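Local atomic coordinates of 2-hydroxyethylphosphonate dioxygenase (Streptomyces viridochromogenes, PDB entry 4YAR), a protein that catalyses the iron(II)-dependent, oxygen-driven cleavage of 2-hydroxyethylphosphonate to hydroxymethylphosphonate and formate, a step in the biosynthesis of the antibiotic phosphinothricin tripeptide. Residues A[271-276]-A[285-290]; A[237-240]-A[245-248]; A[24-29]-A[53-58]; A[99-104]-A[357-362]. The protein carries 1 engineered substitution. All coordinates share one frame; numbering follows the deposited sequence.

Interaction 1 of 4, residues A[271-276]-A[285-290]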
# COMPACT_ATOMS: atom_id res chain seq x y z
N THR A 271 34.15 -0.20 3.50
CA THR A 271 34.61 0.79 2.56
C THR A 271 33.40 1.36 1.82
O THR A 271 33.33 2.56 1.63
CB THR A 271 35.62 0.23 1.52
OG1 THR A 271 36.75 -0.29 2.21
CG2 THR A 271 36.12 1.36 0.53
N GLY A 272 32.46 0.49 1.42
CA GLY A 272 31.46 0.87 0.44
C GLY A 272 30.58 1.99 0.92
O GLY A 272 30.47 3.05 0.28
N LEU A 273 29.99 1.79 2.08
CA LEU A 273 29.03 2.77 2.55
C LEU A 273 29.71 4.15 2.75
O LEU A 273 29.19 5.16 2.27
CB LEU A 273 28.40 2.21 3.83
CG LEU A 273 27.19 3.06 4.19
CD1 LEU A 273 26.03 2.13 4.53
CD2 LEU A 273 27.58 3.94 5.37
N THR A 274 30.93 4.18 3.30
CA THR A 274 31.60 5.48 3.52
C THR A 274 31.98 6.24 2.25
O THR A 274 31.80 7.48 2.21
CB THR A 274 32.87 5.34 4.37
OG1 THR A 274 33.84 4.61 3.61
CG2 THR A 274 32.52 4.62 5.66
N VAL A 275 32.41 5.50 1.22
CA VAL A 275 32.74 6.08 -0.09
C VAL A 275 31.45 6.67 -0.72
O VAL A 275 31.44 7.79 -1.20
CB VAL A 275 33.34 5.04 -1.06
CG1 VAL A 275 33.39 5.53 -2.49
CG2 VAL A 275 34.77 4.65 -0.64
N LEU A 276 30.38 5.88 -0.74
CA LEU A 276 29.14 6.34 -1.38
C LEU A 276 28.52 7.53 -0.67
O LEU A 276 27.98 8.42 -1.32
CB LEU A 276 28.16 5.21 -1.55
CG LEU A 276 28.72 4.10 -2.44
CD1 LEU A 276 27.74 2.95 -2.46
CD2 LEU A 276 29.01 4.54 -3.89
N PHE A 285 23.39 13.91 -3.69
CA PHE A 285 22.45 12.81 -3.77
C PHE A 285 22.42 11.97 -2.50
O PHE A 285 23.31 12.07 -1.66
CB PHE A 285 22.67 11.93 -5.05
CG PHE A 285 23.93 11.16 -5.06
CD1 PHE A 285 24.04 9.95 -4.39
CD2 PHE A 285 25.01 11.57 -5.86
CE1 PHE A 285 25.21 9.22 -4.42
CE2 PHE A 285 26.17 10.83 -5.90
CZ PHE A 285 26.29 9.68 -5.18
N ASP A 286 21.39 11.14 -2.39
CA ASP A 286 21.20 10.26 -1.22
C ASP A 286 21.76 8.87 -1.51
O ASP A 286 21.27 8.11 -2.34
CB ASP A 286 19.72 10.20 -0.92
CG ASP A 286 19.41 9.44 0.37
OD1 ASP A 286 20.23 8.68 0.94
OD2 ASP A 286 18.30 9.67 0.85
N TYR A 287 22.86 8.55 -0.82
CA TYR A 287 23.54 7.32 -1.03
C TYR A 287 22.69 6.09 -0.72
O TYR A 287 22.95 5.02 -1.25
CB TYR A 287 24.86 7.27 -0.15
CG TYR A 287 24.57 7.01 1.32
CD1 TYR A 287 24.09 8.03 2.18
CD2 TYR A 287 24.63 5.71 1.85
CE1 TYR A 287 23.80 7.76 3.50
CE2 TYR A 287 24.28 5.44 3.20
CZ TYR A 287 23.91 6.45 4.01
OH TYR A 287 23.50 6.17 5.31
N ARG A 288 21.66 6.24 0.11
CA ARG A 288 20.90 5.07 0.54
C ARG A 288 20.24 4.24 -0.60
O ARG A 288 20.13 3.01 -0.52
CB ARG A 288 19.92 5.45 1.67
CG ARG A 288 20.59 5.98 2.87
CD ARG A 288 19.65 6.54 3.92
NE ARG A 288 18.92 7.65 3.41
CZ ARG A 288 17.97 8.29 4.03
NH1 ARG A 288 17.40 9.29 3.40
NH2 ARG A 288 17.56 7.97 5.26
N VAL A 289 19.79 4.93 -1.67
CA VAL A 289 19.20 4.29 -2.77
C VAL A 289 20.16 3.51 -3.64
O VAL A 289 19.72 2.78 -4.52
CB VAL A 289 18.24 5.23 -3.56
CG1 VAL A 289 17.34 6.00 -2.62
CG2 VAL A 289 19.01 6.22 -4.41
N LEU A 290 21.49 3.61 -3.36
CA LEU A 290 22.49 2.79 -4.03
C LEU A 290 22.85 1.49 -3.28
O LEU A 290 23.52 0.61 -3.83
CB LEU A 290 23.80 3.57 -4.25
CG LEU A 290 23.68 4.86 -5.01
CD1 LEU A 290 25.00 5.62 -5.06
CD2 LEU A 290 23.24 4.58 -6.44
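In the second Cro/C1-type helix-turn-helix region, helix 270-283 is packed by the chain that follows it: Tyr287 comes back onto Leu273 and Leu276, and Phe285 and Leu290 onto Leu276. The backbones are nearest where Leu276 CA lies 5.7 Å from Tyr287 CA. There the CB of Tyr287 sits against the last carbonyl of the segment, 3.5 Å from Leu276 O, while the CB atoms of Leu276 and Tyr287 are 4.1 Å apart. Phe285 approaches the same carbonyl obliquely, its CE1 4.2 Å from Leu276 O. The first torsion of Tyr287 (chi1 76°) sets CG between its own backbone N and carbonyl carbon, and from here the CE2 side of the ring runs back along the helix to Leu273. Leu273 meets it with its branch point and one methyl, CG lying 3.9 Å from Tyr287 CE2, the two side chains running at a slant to each other. Deeper in, methyl meets methyl, Leu276 CD2 to Leu290 CD1 at 4.3 Å; Leu276 also rests on Leu264, and Leu290 on Val234 and Phe238 of helix 231-241.

The 3-10 turn 287-290 that presents Tyr287 is held by bonds within 285-290. Asp286 OD1 accepts from Arg288 N in an Asx turn, and the guanidinium of Arg288 grips the same carboxylate side-on, NH1 lying 2.7 Å from Asp286 OD2. Thr420 and Asn421 give this ion pair further partners. Arg288 CG lies over one face of the Tyr287 ring, toward its rim. Between the segments the contact is therefore apolar.

Interaction 2 of 4, residues A[237-240]-A[245-248]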
# COMPACT_ATOMS: atom_id res chain seq x y z
N LEU A 237 23.82 6.93 -13.77
CA LEU A 237 22.69 7.80 -14.20
C LEU A 237 22.69 9.06 -13.29
O LEU A 237 22.44 10.18 -13.76
CB LEU A 237 21.41 7.05 -14.08
CG LEU A 237 21.27 5.92 -15.11
CD1 LEU A 237 20.06 5.03 -14.77
CD2 LEU A 237 21.18 6.53 -16.52
N PHE A 238 22.98 8.89 -11.99
CA PHE A 238 23.10 10.06 -11.11
C PHE A 238 24.24 11.01 -11.55
O PHE A 238 24.12 12.25 -11.48
CB PHE A 238 23.36 9.70 -9.70
CG PHE A 238 22.23 8.99 -9.00
CD1 PHE A 238 20.97 8.82 -9.56
CD2 PHE A 238 22.43 8.60 -7.71
CE1 PHE A 238 19.98 8.16 -8.88
CE2 PHE A 238 21.44 7.95 -7.00
CZ PHE A 238 20.18 7.80 -7.57
N LEU A 239 25.34 10.44 -12.00
CA LEU A 239 26.46 11.29 -12.38
C LEU A 239 26.17 12.03 -13.69
O LEU A 239 26.42 13.25 -13.77
CB LEU A 239 27.76 10.46 -12.44
CG LEU A 239 28.18 9.82 -11.14
CD1 LEU A 239 29.55 9.08 -11.35
CD2 LEU A 239 28.22 10.78 -10.01
N ALA A 240 25.67 11.32 -14.70
CA ALA A 240 25.19 11.94 -15.96
C ALA A 240 24.21 13.06 -15.75
O ALA A 240 24.29 14.14 -16.38
CB ALA A 240 24.64 10.89 -16.89
N THR A 245 31.37 12.56 -14.73
CA THR A 245 31.83 11.21 -15.04
C THR A 245 32.32 10.58 -13.74
O THR A 245 32.47 11.28 -12.74
CB THR A 245 33.04 11.20 -16.03
OG1 THR A 245 34.17 11.90 -15.44
CG2 THR A 245 32.62 11.88 -17.38
N ARG A 246 32.60 9.27 -13.75
CA ARG A 246 33.20 8.64 -12.58
C ARG A 246 34.49 9.33 -12.16
O ARG A 246 34.72 9.55 -10.99
CB ARG A 246 33.44 7.15 -12.77
CG ARG A 246 32.16 6.35 -12.78
CD ARG A 246 32.44 4.85 -12.62
NE ARG A 246 31.21 4.11 -12.78
CZ ARG A 246 31.08 2.79 -12.61
NH1 ARG A 246 32.13 2.05 -12.25
NH2 ARG A 246 29.90 2.21 -12.77
N THR A 247 35.33 9.69 -13.12
CA THR A 247 36.52 10.47 -12.84
C THR A 247 36.33 11.83 -12.21
O THR A 247 36.92 12.05 -11.17
CB THR A 247 37.36 10.60 -14.16
OG1 THR A 247 37.57 9.29 -14.69
CG2 THR A 247 38.59 11.35 -13.90
N SER A 248 35.46 12.73 -12.77
CA SER A 248 35.24 14.00 -12.19
C SER A 248 34.54 13.89 -10.84
O SER A 248 34.77 14.71 -9.99
CB SER A 248 34.44 14.92 -13.14
OG SER A 248 33.19 14.34 -13.41
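Within the second Cro/C1-type helix-turn-helix region, helix 231-241 meets the start of helix 246-253 through one leucine, Leu239, which reaches over to Thr245 and Arg246. Its CD1 methyl does the touching. It lies 3.9 Å from Arg246 CA and equally far from Arg246 N, so it is set against the backbone of the helix's first turn, and Thr245 O is also 3.9 Å from Leu239 CD1. The side chain of Arg246 adds its aliphatic base, with CG 4.0 Å from the same methyl. Leu239 is brought there by a CG placed anti to its carbonyl carbon (chi1 -62°), which carries the branch toward the start of helix 246-253; Leu239 CA is 6.0 Å from Thr245 CA.

The backbone that Leu239 rests on is the N-terminus of a helix closed by a capping box. Thr245 is the N-cap, its OG1 accepting from Ser248 N at 3.1 Å in a nearly straight bond (173° at the hydrogen). In the reciprocal bond Thr245 N donates to Ser248 OG, whose position is less certain. Residues 245-265 are assigned by similarity to a DNA-binding helix-turn-helix, so this cap would open its first helix. From CG to NE the chain of Arg246 is extended, and it leaves the leucine behind: its guanidinium forms salt bridges with Asp236 of helix 231-241 and with Glu261 of helix 257-265.

Interaction 3 of 4, residues A[24-29]-A[53-58]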
# COMPACT_ATOMS: atom_id res chain seq x y z
N ASP A 24 -9.09 39.10 -10.01
CA ASP A 24 -9.32 39.96 -11.15
C ASP A 24 -9.21 39.19 -12.44
O ASP A 24 -10.07 39.27 -13.32
CB ASP A 24 -8.39 41.18 -11.13
CG ASP A 24 -8.84 42.26 -10.09
OD1 ASP A 24 -9.93 42.11 -9.48
OD2 ASP A 24 -8.12 43.25 -9.89
N LEU A 25 -8.16 38.40 -12.52
CA LEU A 25 -7.97 37.50 -13.64
C LEU A 25 -9.10 36.52 -13.84
O LEU A 25 -9.48 36.24 -14.96
CB LEU A 25 -6.66 36.73 -13.40
CG LEU A 25 -5.40 37.36 -13.93
CD1 LEU A 25 -4.22 36.42 -13.61
CD2 LEU A 25 -5.55 37.63 -15.45
N ALA A 26 -9.65 36.01 -12.75
CA ALA A 26 -10.67 34.99 -12.81
C ALA A 26 -12.10 35.58 -12.93
O ALA A 26 -13.06 34.84 -13.18
CB ALA A 26 -10.59 34.15 -11.56
N GLY A 27 -12.21 36.88 -12.68
CA GLY A 27 -13.47 37.61 -12.69
C GLY A 27 -14.28 37.32 -11.46
O GLY A 27 -15.49 37.24 -11.52
N LEU A 28 -13.63 37.17 -10.34
CA LEU A 28 -14.30 36.68 -9.15
C LEU A 28 -14.21 37.68 -8.03
O LEU A 28 -13.26 38.37 -7.91
CB LEU A 28 -13.70 35.37 -8.68
CG LEU A 28 -13.94 34.15 -9.57
CD1 LEU A 28 -13.35 32.92 -8.89
CD2 LEU A 28 -15.45 33.93 -9.83
N PRO A 29 -15.22 37.71 -7.16
CA PRO A 29 -15.12 38.53 -5.97
C PRO A 29 -13.94 38.15 -5.11
O PRO A 29 -13.73 36.97 -4.84
CB PRO A 29 -16.40 38.21 -5.19
CG PRO A 29 -17.35 37.73 -6.21
CD PRO A 29 -16.53 37.02 -7.27
N ALA A 53 -9.44 27.97 -12.46
CA ALA A 53 -8.64 27.04 -13.24
C ALA A 53 -8.11 27.71 -14.47
O ALA A 53 -6.92 27.64 -14.80
CB ALA A 53 -9.46 25.81 -13.62
N GLU A 54 -9.00 28.40 -15.17
CA GLU A 54 -8.60 29.05 -16.40
C GLU A 54 -7.54 30.11 -16.07
O GLU A 54 -6.49 30.16 -16.70
CB GLU A 54 -9.81 29.65 -17.12
CG GLU A 54 -9.53 30.04 -18.57
CD GLU A 54 -8.64 31.27 -18.70
OE1 GLU A 54 -8.91 32.30 -18.03
OE2 GLU A 54 -7.65 31.20 -19.47
N ALA A 55 -7.79 30.90 -15.03
CA ALA A 55 -6.86 31.99 -14.65
C ALA A 55 -5.43 31.51 -14.26
O ALA A 55 -4.44 32.20 -14.52
CB ALA A 55 -7.47 32.82 -13.52
N LEU A 56 -5.37 30.32 -13.66
CA LEU A 56 -4.13 29.74 -13.14
C LEU A 56 -3.52 28.74 -14.11
O LEU A 56 -2.52 28.07 -13.83
CB LEU A 56 -4.44 29.07 -11.81
CG LEU A 56 -4.80 30.03 -10.68
CD1 LEU A 56 -5.26 29.33 -9.41
CD2 LEU A 56 -3.59 30.92 -10.36
N SER A 57 -4.09 28.68 -15.30
CA SER A 57 -3.71 27.71 -16.33
C SER A 57 -3.57 26.25 -15.88
O SER A 57 -2.58 25.58 -16.23
CB SER A 57 -2.47 28.18 -17.07
OG SER A 57 -2.53 29.58 -17.33
N VAL A 58 -4.55 25.78 -15.10
CA VAL A 58 -4.63 24.37 -14.67
C VAL A 58 -5.97 23.74 -15.00
O VAL A 58 -6.95 24.42 -15.34
CB VAL A 58 -4.32 24.14 -13.15
CG1 VAL A 58 -2.90 24.59 -12.82
CG2 VAL A 58 -5.35 24.81 -12.23
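Ala55, in the last turn of helix 49-55, meets Leu25 and Ala26 at the end of helix 19-26, and the segment 53-58 around it is largely concerned with finishing its own helix. Ala53 comes first: it is buried, and its carbonyl oxygen accepts from Val58 N. Glu54 likewise contributes its carbonyl to that ending. Ala55 then makes the contact, its methyl pointing at the other helix. Its CB lies 3.9 Å from Ala26 CB and 4.0 Å from Leu25 CB, so one methyl is set against the side-chain bases of two successive residues.

Leu56 leaves the helical conformation and turns its side chain to Leu8 and Tyr17, while its carbonyl oxygen accepts from Arg15 NE. Ser57 takes a positive phi of 47° as the C-prime residue of a Schellman motif, donating from N to Glu54 O at 3.1 Å. Val58 completes it, its N bonding Ala53 O at 3.0 Å, and packs on Trp11 and Arg15 of helix 5-15. Helix 19-26 stops in the same way, at Gly27.

Helix 19-26 belongs to a helix-turn-helix assigned by similarity, in the first Cro/C1-type region. With alanines on both sides of this meeting of two Schellman-capped helix ends, Ala26 CA and Ala55 CA approach to 5.2 Å, consistent with the small side chains there; between these segments the contact is apolar, and it lies near the surface.

Interaction 4 of 4, residues A[99-104]-A[357-362]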
# COMPACT_ATOMS: atom_id res chain seq x y z
N TYR A 99 -17.19 -10.81 -2.12
CA TYR A 99 -17.72 -9.92 -1.13
C TYR A 99 -16.68 -8.83 -0.86
O TYR A 99 -15.46 -9.09 -0.93
CB TYR A 99 -18.00 -10.64 0.14
CG TYR A 99 -18.77 -11.95 0.02
CD1 TYR A 99 -18.16 -13.13 -0.36
CD2 TYR A 99 -20.10 -12.03 0.39
CE1 TYR A 99 -18.88 -14.35 -0.47
CE2 TYR A 99 -20.80 -13.25 0.32
CZ TYR A 99 -20.19 -14.41 -0.12
OH TYR A 99 -20.90 -15.62 -0.19
N THR A 100 -17.17 -7.62 -0.59
CA THR A 100 -16.32 -6.45 -0.28
C THR A 100 -16.38 -6.11 1.21
O THR A 100 -17.43 -6.09 1.82
CB THR A 100 -16.62 -5.22 -1.14
OG1 THR A 100 -18.00 -4.96 -1.11
CG2 THR A 100 -16.19 -5.39 -2.60
N LEU A 101 -15.20 -5.96 1.82
CA LEU A 101 -15.09 -5.41 3.17
C LEU A 101 -15.08 -3.88 3.20
O LEU A 101 -15.04 -3.15 2.17
CB LEU A 101 -13.81 -5.95 3.82
CG LEU A 101 -13.67 -7.48 3.80
CD1 LEU A 101 -12.42 -7.94 4.55
CD2 LEU A 101 -14.89 -8.17 4.40
N ALA A 102 -15.12 -3.34 4.43
CA ALA A 102 -15.14 -1.92 4.60
C ALA A 102 -14.02 -1.14 3.94
O ALA A 102 -12.83 -1.49 4.05
CB ALA A 102 -15.19 -1.58 6.06
N ALA A 103 -14.39 -0.03 3.34
CA ALA A 103 -13.45 0.88 2.75
C ALA A 103 -14.05 2.26 2.55
O ALA A 103 -15.29 2.32 2.31
CB ALA A 103 -12.99 0.32 1.44
N PRO A 104 -13.23 3.34 2.60
CA PRO A 104 -13.81 4.64 2.24
C PRO A 104 -14.45 4.62 0.84
O PRO A 104 -14.02 3.86 -0.04
CB PRO A 104 -12.61 5.60 2.26
CG PRO A 104 -11.55 4.94 3.11
CD PRO A 104 -11.79 3.45 2.97
N HIS A 357 -7.04 -2.25 7.47
CA HIS A 357 -8.30 -2.85 7.19
C HIS A 357 -8.47 -4.06 8.05
O HIS A 357 -7.47 -4.90 8.16
CB HIS A 357 -8.41 -3.29 5.70
CG HIS A 357 -8.30 -2.18 4.71
ND1 HIS A 357 -9.40 -1.64 4.08
CD2 HIS A 357 -7.24 -1.54 4.19
CE1 HIS A 357 -9.02 -0.76 3.19
NE2 HIS A 357 -7.73 -0.65 3.27
N TYR A 358 -9.57 -4.12 8.80
CA TYR A 358 -9.75 -5.22 9.72
C TYR A 358 -10.96 -6.06 9.34
O TYR A 358 -12.00 -5.50 8.95
CB TYR A 358 -10.06 -4.72 11.16
CG TYR A 358 -8.92 -4.07 11.92
CD1 TYR A 358 -7.95 -4.82 12.55
CD2 TYR A 358 -8.82 -2.70 11.98
CE1 TYR A 358 -6.97 -4.24 13.28
CE2 TYR A 358 -7.82 -2.09 12.69
CZ TYR A 358 -6.88 -2.86 13.35
OH TYR A 358 -5.86 -2.28 14.07
N VAL A 359 -10.87 -7.36 9.53
CA VAL A 359 -12.06 -8.27 9.45
C VAL A 359 -12.14 -9.23 10.60
O VAL A 359 -11.13 -9.91 10.99
CB VAL A 359 -12.17 -8.99 8.09
CG1 VAL A 359 -10.98 -9.89 7.85
CG2 VAL A 359 -13.50 -9.78 7.99
N VAL A 360 -13.32 -9.26 11.21
CA VAL A 360 -13.57 -10.08 12.38
C VAL A 360 -13.83 -11.52 11.91
O VAL A 360 -14.63 -11.74 11.01
CB VAL A 360 -14.81 -9.61 13.18
CG1 VAL A 360 -15.03 -10.51 14.35
CG2 VAL A 360 -14.68 -8.20 13.66
N THR A 361 -13.15 -12.46 12.52
CA THR A 361 -13.32 -13.89 12.22
C THR A 361 -13.93 -14.69 13.35
O THR A 361 -14.49 -15.75 13.08
CB THR A 361 -12.06 -14.57 11.82
OG1 THR A 361 -11.11 -14.50 12.88
CG2 THR A 361 -11.46 -13.92 10.55
N GLU A 362 -14.00 -14.13 14.54
CA GLU A 362 -14.65 -14.78 15.67
C GLU A 362 -15.02 -13.77 16.71
O GLU A 362 -14.22 -12.91 17.07
CB GLU A 362 -13.73 -15.78 16.32
CG GLU A 362 -14.45 -16.83 17.14
CD GLU A 362 -13.44 -17.61 17.95
OE1 GLU A 362 -12.84 -18.55 17.37
OE2 GLU A 362 -13.23 -17.26 19.13
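Leaving strand 93-100, the chain of residues 101-104 passes beside strand 355-362 without pairing with it, its nearest CA atoms standing 7.4 Å (Ala102 to His357) and 7.5 Å (Leu101 to Val359) away. Side chains bridge that distance. Leu101 sets its CD1 methyl against the branch of Val359, 3.7 Å from CB and with both valine methyls close by; the two side chains cross at about a right angle. Val359 offers this surface because CG1 sits between its backbone N and carbonyl carbon (chi1 63°).

Two residues back along the strand, His357 turns the edge of its imidazole to the same loop. His357 ND1 donates to Ala102 O, a weak bond 3.4 Å long and bent to 151°, with the oxygen close to the ring plane. Ala103 CB stands off the same edge, 4.5 Å from His357 CE1.

Two aromatic rings also meet the histidine: Trp387 edge-to-face, and Tyr197. The two antiparallel sheets are consistent with the cupin-type beta fold of this non-heme iron dioxygenase; here the loop leaving one sheet packs against strand 355-362 of the other, between strands 385-388 and 400-407, with Met81 of helix 78-82 packing on Leu101.

How the interactions relate
Interactions 1 and 2 belong to one helical unit, the second Cro/C1-type region, with centres 14 Å apart. Phe238, on the helix that carries Leu239, joins them: its CZ is 3.7 Å from Val289 CG2, and its ring also meets that of Phe285. Interaction 3 lies in the first such region, its centre 47 Å from that of interaction 1. The centre of interaction 4, in the beta-sheets, is 42, 50 and 44 Å from those of interactions 1, 2 and 3. Interactions 1 and 2 lie away from the annotated sites. Between side chains, Leu25 of interaction 3 is about 10 Å from Lys16 and Leu101 of interaction 4 about 9 Å from Ser196, both contributors to a substrate site shared between dimer partners.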